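Local coordinates for mitochondrial association factor 1 (Toxoplasma gondii, PDB 6BXT), which binds ADP-ribose in its macrodomain-like fold and, as its name suggests, probably helps the parasite associate with host mitochondria, at residues L55-V60 and M167-A172. Residues are numbered along the deposited sequence; the frame is centred on the assembly and turned at random.
With APR (adenosine-5-diphosphoribose), chain D.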
ATOM      1  N   LEU A  55       0.412   6.708 -11.321  1.00 49.17           N
ATOM      2  CA  LEU A  55       1.043   7.112 -10.062  1.00 46.15           C
ATOM      3  C   LEU A  55       0.383   8.341  -9.431  1.00 38.78           C
ATOM      4  O   LEU A  55       1.031   9.089  -8.699  1.00 36.64           O
ATOM      5  CB  LEU A  55       2.536   7.391 -10.279  1.00 47.68           C
ATOM      6  CG  LEU A  55       3.380   6.243 -10.841  1.00 51.60           C
ATOM      7  CD1 LEU A  55       4.789   6.729 -11.145  1.00 48.08           C
ATOM      8  CD2 LEU A  55       3.414   5.069  -9.872  1.00 52.92           C
ATOM      9  N   PHE A  56      -0.903   8.540  -9.711  1.00 39.16           N
ATOM     10  CA  PHE A  56      -1.667   9.635  -9.113  1.00 47.65           C
ATOM     11  C   PHE A  56      -2.692   9.101  -8.113  1.00 42.26           C
ATOM     12  O   PHE A  56      -3.133   7.956  -8.217  1.00 34.85           O
ATOM     13  CB  PHE A  56      -2.371  10.461 -10.196  1.00 40.20           C
ATOM     14  CG  PHE A  56      -3.357   9.677 -11.018  1.00 40.75           C
ATOM     15  CD1 PHE A  56      -4.657   9.479 -10.573  1.00 42.89           C
ATOM     16  CD2 PHE A  56      -2.986   9.145 -12.241  1.00 40.56           C
ATOM     17  CE1 PHE A  56      -5.561   8.758 -11.329  1.00 39.96           C
ATOM     18  CE2 PHE A  56      -3.885   8.425 -13.002  1.00 45.24           C
ATOM     19  CZ  PHE A  56      -5.176   8.232 -12.547  1.00 42.78           C
ATOM     20  N   ILE A  57      -3.062   9.939  -7.146  1.00 41.79           N
ATOM     21  CA  ILE A  57      -4.092   9.587  -6.175  1.00 42.05           C
ATOM     22  C   ILE A  57      -5.442  10.133  -6.626  1.00 41.05           C
ATOM     23  O   ILE A  57      -5.632  11.345  -6.733  1.00 39.59           O
ATOM     24  CB  ILE A  57      -3.761  10.124  -4.768  1.00 37.32           C
ATOM     25  CG1 ILE A  57      -2.485   9.458  -4.242  1.00 39.58           C
ATOM     26  CG2 ILE A  57      -4.929   9.872  -3.809  1.00 38.01           C
ATOM     27  CD1 ILE A  57      -1.972  10.038  -2.934  1.00 34.93           C
ATOM     28  N   GLY A  58      -6.379   9.226  -6.879  1.00 42.23           N
ATOM     29  CA  GLY A  58      -7.698   9.595  -7.353  1.00 42.42           C
ATOM     30  C   GLY A  58      -8.357   8.439  -8.077  1.00 45.43           C
ATOM     31  O   GLY A  58      -8.071   7.276  -7.793  1.00 44.21           O
ATOM     32  N   GLY A  59      -9.241   8.757  -9.017  1.00 56.23           N
ATOM     33  CA  GLY A  59      -9.952   7.736  -9.762  1.00 56.78           C
ATOM     34  C   GLY A  59     -11.028   7.079  -8.917  1.00 59.62           C
ATOM     35  O   GLY A  59     -11.725   7.753  -8.157  1.00 55.47           O
ATOM     36  N   VAL A  60     -11.157   5.762  -9.051  1.00 61.87           N
ATOM     37  CA  VAL A  60     -12.183   5.003  -8.344  1.00 58.06           C
ATOM     38  C   VAL A  60     -11.544   3.896  -7.510  1.00 53.48           C
ATOM     39  O   VAL A  60     -10.357   3.965  -7.188  1.00 52.37           O
ATOM     40  CB  VAL A  60     -13.203   4.400  -9.330  1.00 57.12           C
ATOM     41  CG1 VAL A  60     -13.883   5.508 -10.118  1.00 56.25           C
ATOM     42  CG2 VAL A  60     -12.525   3.406 -10.270  1.00 55.16           C
ATOM     43  N   MET A 167       0.437   6.807   5.070  1.00 33.50           N
ATOM     44  CA  MET A 167      -0.178   5.995   4.030  1.00 36.81           C
ATOM     45  C   MET A 167       0.895   5.393   3.133  1.00 39.72           C
ATOM     46  O   MET A 167       2.051   5.821   3.158  1.00 36.08           O
ATOM     47  CB  MET A 167      -1.150   6.829   3.193  1.00 30.59           C
ATOM     48  CG  MET A 167      -0.489   7.946   2.384  1.00 31.94           C
ATOM     49  SD  MET A 167      -1.564   8.629   1.110  1.00 32.92           S
ATOM     50  CE  MET A 167      -1.749   7.226   0.010  1.00 28.75           C
ATOM     51  N   LEU A 168       0.504   4.397   2.346  1.00 39.67           N
ATOM     52  CA  LEU A 168       1.372   3.839   1.321  1.00 34.48           C
ATOM     53  C   LEU A 168       0.643   3.816  -0.014  1.00 33.19           C
ATOM     54  O   LEU A 168      -0.585   3.855  -0.063  1.00 30.14           O
ATOM     55  CB  LEU A 168       1.834   2.430   1.695  1.00 35.29           C
ATOM     56  CG  LEU A 168       2.751   2.345   2.913  1.00 37.85           C
ATOM     57  CD1 LEU A 168       2.065   1.604   4.046  1.00 52.41           C
ATOM     58  CD2 LEU A 168       4.062   1.674   2.540  1.00 42.21           C
ATOM     59  N   TYR A 169       1.418   3.752  -1.089  1.00 36.46           N
ATOM     60  CA  TYR A 169       0.885   3.743  -2.441  1.00 36.28           C
ATOM     61  C   TYR A 169       1.711   2.770  -3.266  1.00 38.41           C
ATOM     62  O   TYR A 169       2.936   2.877  -3.306  1.00 39.27           O
ATOM     63  CB  TYR A 169       0.929   5.152  -3.042  1.00 37.28           C
ATOM     64  CG  TYR A 169       0.340   5.289  -4.433  1.00 36.10           C
ATOM     65  CD1 TYR A 169       1.022   4.825  -5.550  1.00 38.59           C
ATOM     66  CD2 TYR A 169      -0.882   5.916  -4.630  1.00 38.43           C
ATOM     67  CE1 TYR A 169       0.491   4.962  -6.821  1.00 38.91           C
ATOM     68  CE2 TYR A 169      -1.419   6.061  -5.896  1.00 40.53           C
ATOM     69  CZ  TYR A 169      -0.728   5.583  -6.987  1.00 33.34           C
ATOM     70  OH  TYR A 169      -1.257   5.720  -8.250  1.00 35.03           O
ATOM     71  N   THR A 170       1.045   1.822  -3.913  1.00 36.25           N
ATOM     72  CA  THR A 170       1.735   0.833  -4.727  1.00 29.99           C
ATOM     73  C   THR A 170       0.936   0.538  -5.988  1.00 32.02           C
ATOM     74  O   THR A 170      -0.272   0.760  -6.030  1.00 45.25           O
ATOM     75  CB  THR A 170       1.974  -0.480  -3.948  1.00 40.24           C
ATOM     76  OG1 THR A 170       2.818  -1.349  -4.712  1.00 45.08           O
ATOM     77  CG2 THR A 170       0.653  -1.183  -3.642  1.00 46.15           C
ATOM     78  N   VAL A 171       1.623   0.044  -7.012  1.00 40.19           N
ATOM     79  CA  VAL A 171       0.987  -0.314  -8.273  1.00 36.18           C
ATOM     80  C   VAL A 171       1.071  -1.822  -8.463  1.00 39.16           C
ATOM     81  O   VAL A 171       2.162  -2.384  -8.550  1.00 44.77           O
ATOM     82  CB  VAL A 171       1.648   0.398  -9.466  1.00 43.10           C
ATOM     83  CG1 VAL A 171       0.814   0.210 -10.725  1.00 45.28           C
ATOM     84  CG2 VAL A 171       1.830   1.879  -9.169  1.00 41.26           C
ATOM     85  N   ALA A 172      -0.086  -2.471  -8.524  1.00 42.50           N
ATOM     86  CA  ALA A 172      -0.143  -3.924  -8.619  1.00 42.82           C
ATOM     87  C   ALA A 172      -0.131  -4.377 -10.076  1.00 39.20           C
ATOM     88  O   ALA A 172      -0.514  -3.619 -10.967  1.00 43.22           O
ATOM     89  CB  ALA A 172      -1.381  -4.447  -7.909  1.00 44.49           C
TER
HETATM   90  N1  APR D 501     -12.647   0.601  -0.332  1.00 45.65           N
HETATM   91  C2  APR D 501     -11.954  -0.454   0.150  1.00 46.70           C
HETATM   92  N3  APR D 501     -11.668  -1.515  -0.667  1.00 49.09           N
HETATM   93  C4  APR D 501     -12.079  -1.512  -1.967  1.00 50.94           C
HETATM   94  C5  APR D 501     -12.772  -0.455  -2.448  1.00 50.05           C
HETATM   95  C6  APR D 501     -13.061   0.612  -1.625  1.00 47.39           C
HETATM   96  N6  APR D 501     -13.744   1.850  -1.789  1.00 50.99           N
HETATM   97  N7  APR D 501     -13.060  -0.702  -3.762  1.00 54.12           N
HETATM   98  C8  APR D 501     -12.538  -1.915  -4.083  1.00 55.39           C
HETATM   99  N9  APR D 501     -11.924  -2.433  -2.973  1.00 57.03           N
HETATM  100  C1' APR D 501     -11.273  -3.639  -2.846  1.00 65.07           C
HETATM  101  C2' APR D 501     -11.405  -4.503  -3.864  1.00 62.01           C
HETATM  102  O2' APR D 501     -12.369  -5.551  -3.492  1.00 62.65           O
HETATM  103  C3' APR D 501     -10.014  -5.129  -4.064  1.00 63.87           C
HETATM  104  O3' APR D 501      -9.919  -6.295  -3.417  1.00 61.89           O
HETATM  105  O4' APR D 501      -9.657  -3.319  -2.658  1.00 68.92           O
HETATM  106  C4' APR D 501      -8.987  -4.061  -3.469  1.00 66.73           C
HETATM  107  C5' APR D 501      -8.417  -3.203  -4.573  1.00 63.71           C
HETATM  108  O5' APR D 501      -9.471  -2.418  -5.161  1.00 64.68           O
HETATM  109  PA  APR D 501      -9.170  -1.686  -6.511  1.00 57.46           P
HETATM  110  O1A APR D 501      -8.314  -0.457  -6.253  1.00 61.46           O
HETATM  111  O2A APR D 501     -10.424  -1.290  -7.181  1.00 52.87           O
HETATM  112  O3A APR D 501      -8.374  -2.729  -7.447  1.00 70.93           O
HETATM  113  PB  APR D 501      -6.943  -2.492  -8.093  1.00 61.76           P
HETATM  114  O1B APR D 501      -5.838  -2.743  -7.066  1.00 62.94           O
HETATM  115  O2B APR D 501      -6.799  -3.473  -9.257  1.00 53.35           O
HETATM  116  O5D APR D 501      -6.840  -1.009  -8.654  1.00 63.74           O
HETATM  117  C5D APR D 501      -7.340  -0.837  -9.956  1.00 65.44           C
HETATM  118  O4D APR D 501      -8.593   0.973  -9.233  1.00 71.12           O
HETATM  119  O1D APR D 501      -8.010   2.153  -7.184  1.00 54.72           O
HETATM  120  C1D APR D 501      -8.042   2.329  -8.550  1.00 66.44           C
HETATM  121  O2D APR D 501      -6.774   3.988  -9.547  1.00 66.88           O
HETATM  122  C2D APR D 501      -6.822   2.583  -9.018  1.00 73.65           C
HETATM  123  O3D APR D 501      -6.496   2.310 -11.322  1.00 78.34           O
HETATM  124  C3D APR D 501      -6.569   1.621 -10.142  1.00 69.50           C
HETATM  125  C4D APR D 501      -7.801   0.638 -10.179  1.00 67.69           C
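Ile57 lies obliquely against the CD2 and CE2 side of the Tyr169 ring, its CG1 3.9 Å from both, while the two side chains run past each other in opposite directions. The pair sits in a macrodomain-like fold, where the loop between strand 45-51 and helix 61-76 approaches strand 166-171, a neighbour of strand 45-51 in the mixed sheet. Met167, Tyr169 and Val171 all have their CB directed at the loop, as expected for every second residue of a strand. With CG anti to the backbone N (chi1 -177°), Tyr169 carries its hydroxyl to the loop backbone and donates a hydrogen bond to Phe56 O, 2.9 Å from OH. The donor stands 47° above the carbonyl plane, with a C=O...O angle of 119°. Thr52 N also bonds to this hydroxyl, so the buried phenol links two points of the loop; Asn63 ND2 of helix 61-76 is a second donor to Phe56 O.

Apolar contacts flank this bond: Ile57 CD1 meets Met167 CE tip to tip at 4.1 Å, and Leu55 CD2 comes within 4.2 Å of Tyr169 CE1, across the ring from CD2 and CE2. Leu55 also crosses Val171 at about a right angle, CD2 to CG2 3.6 Å. The loop then continues through Gly58 and Gly59, both in backbone conformations that favour glycine, to the bound ADP-ribose, whose O1D donates a hydrogen bond to Val60 O at 3.0 Å.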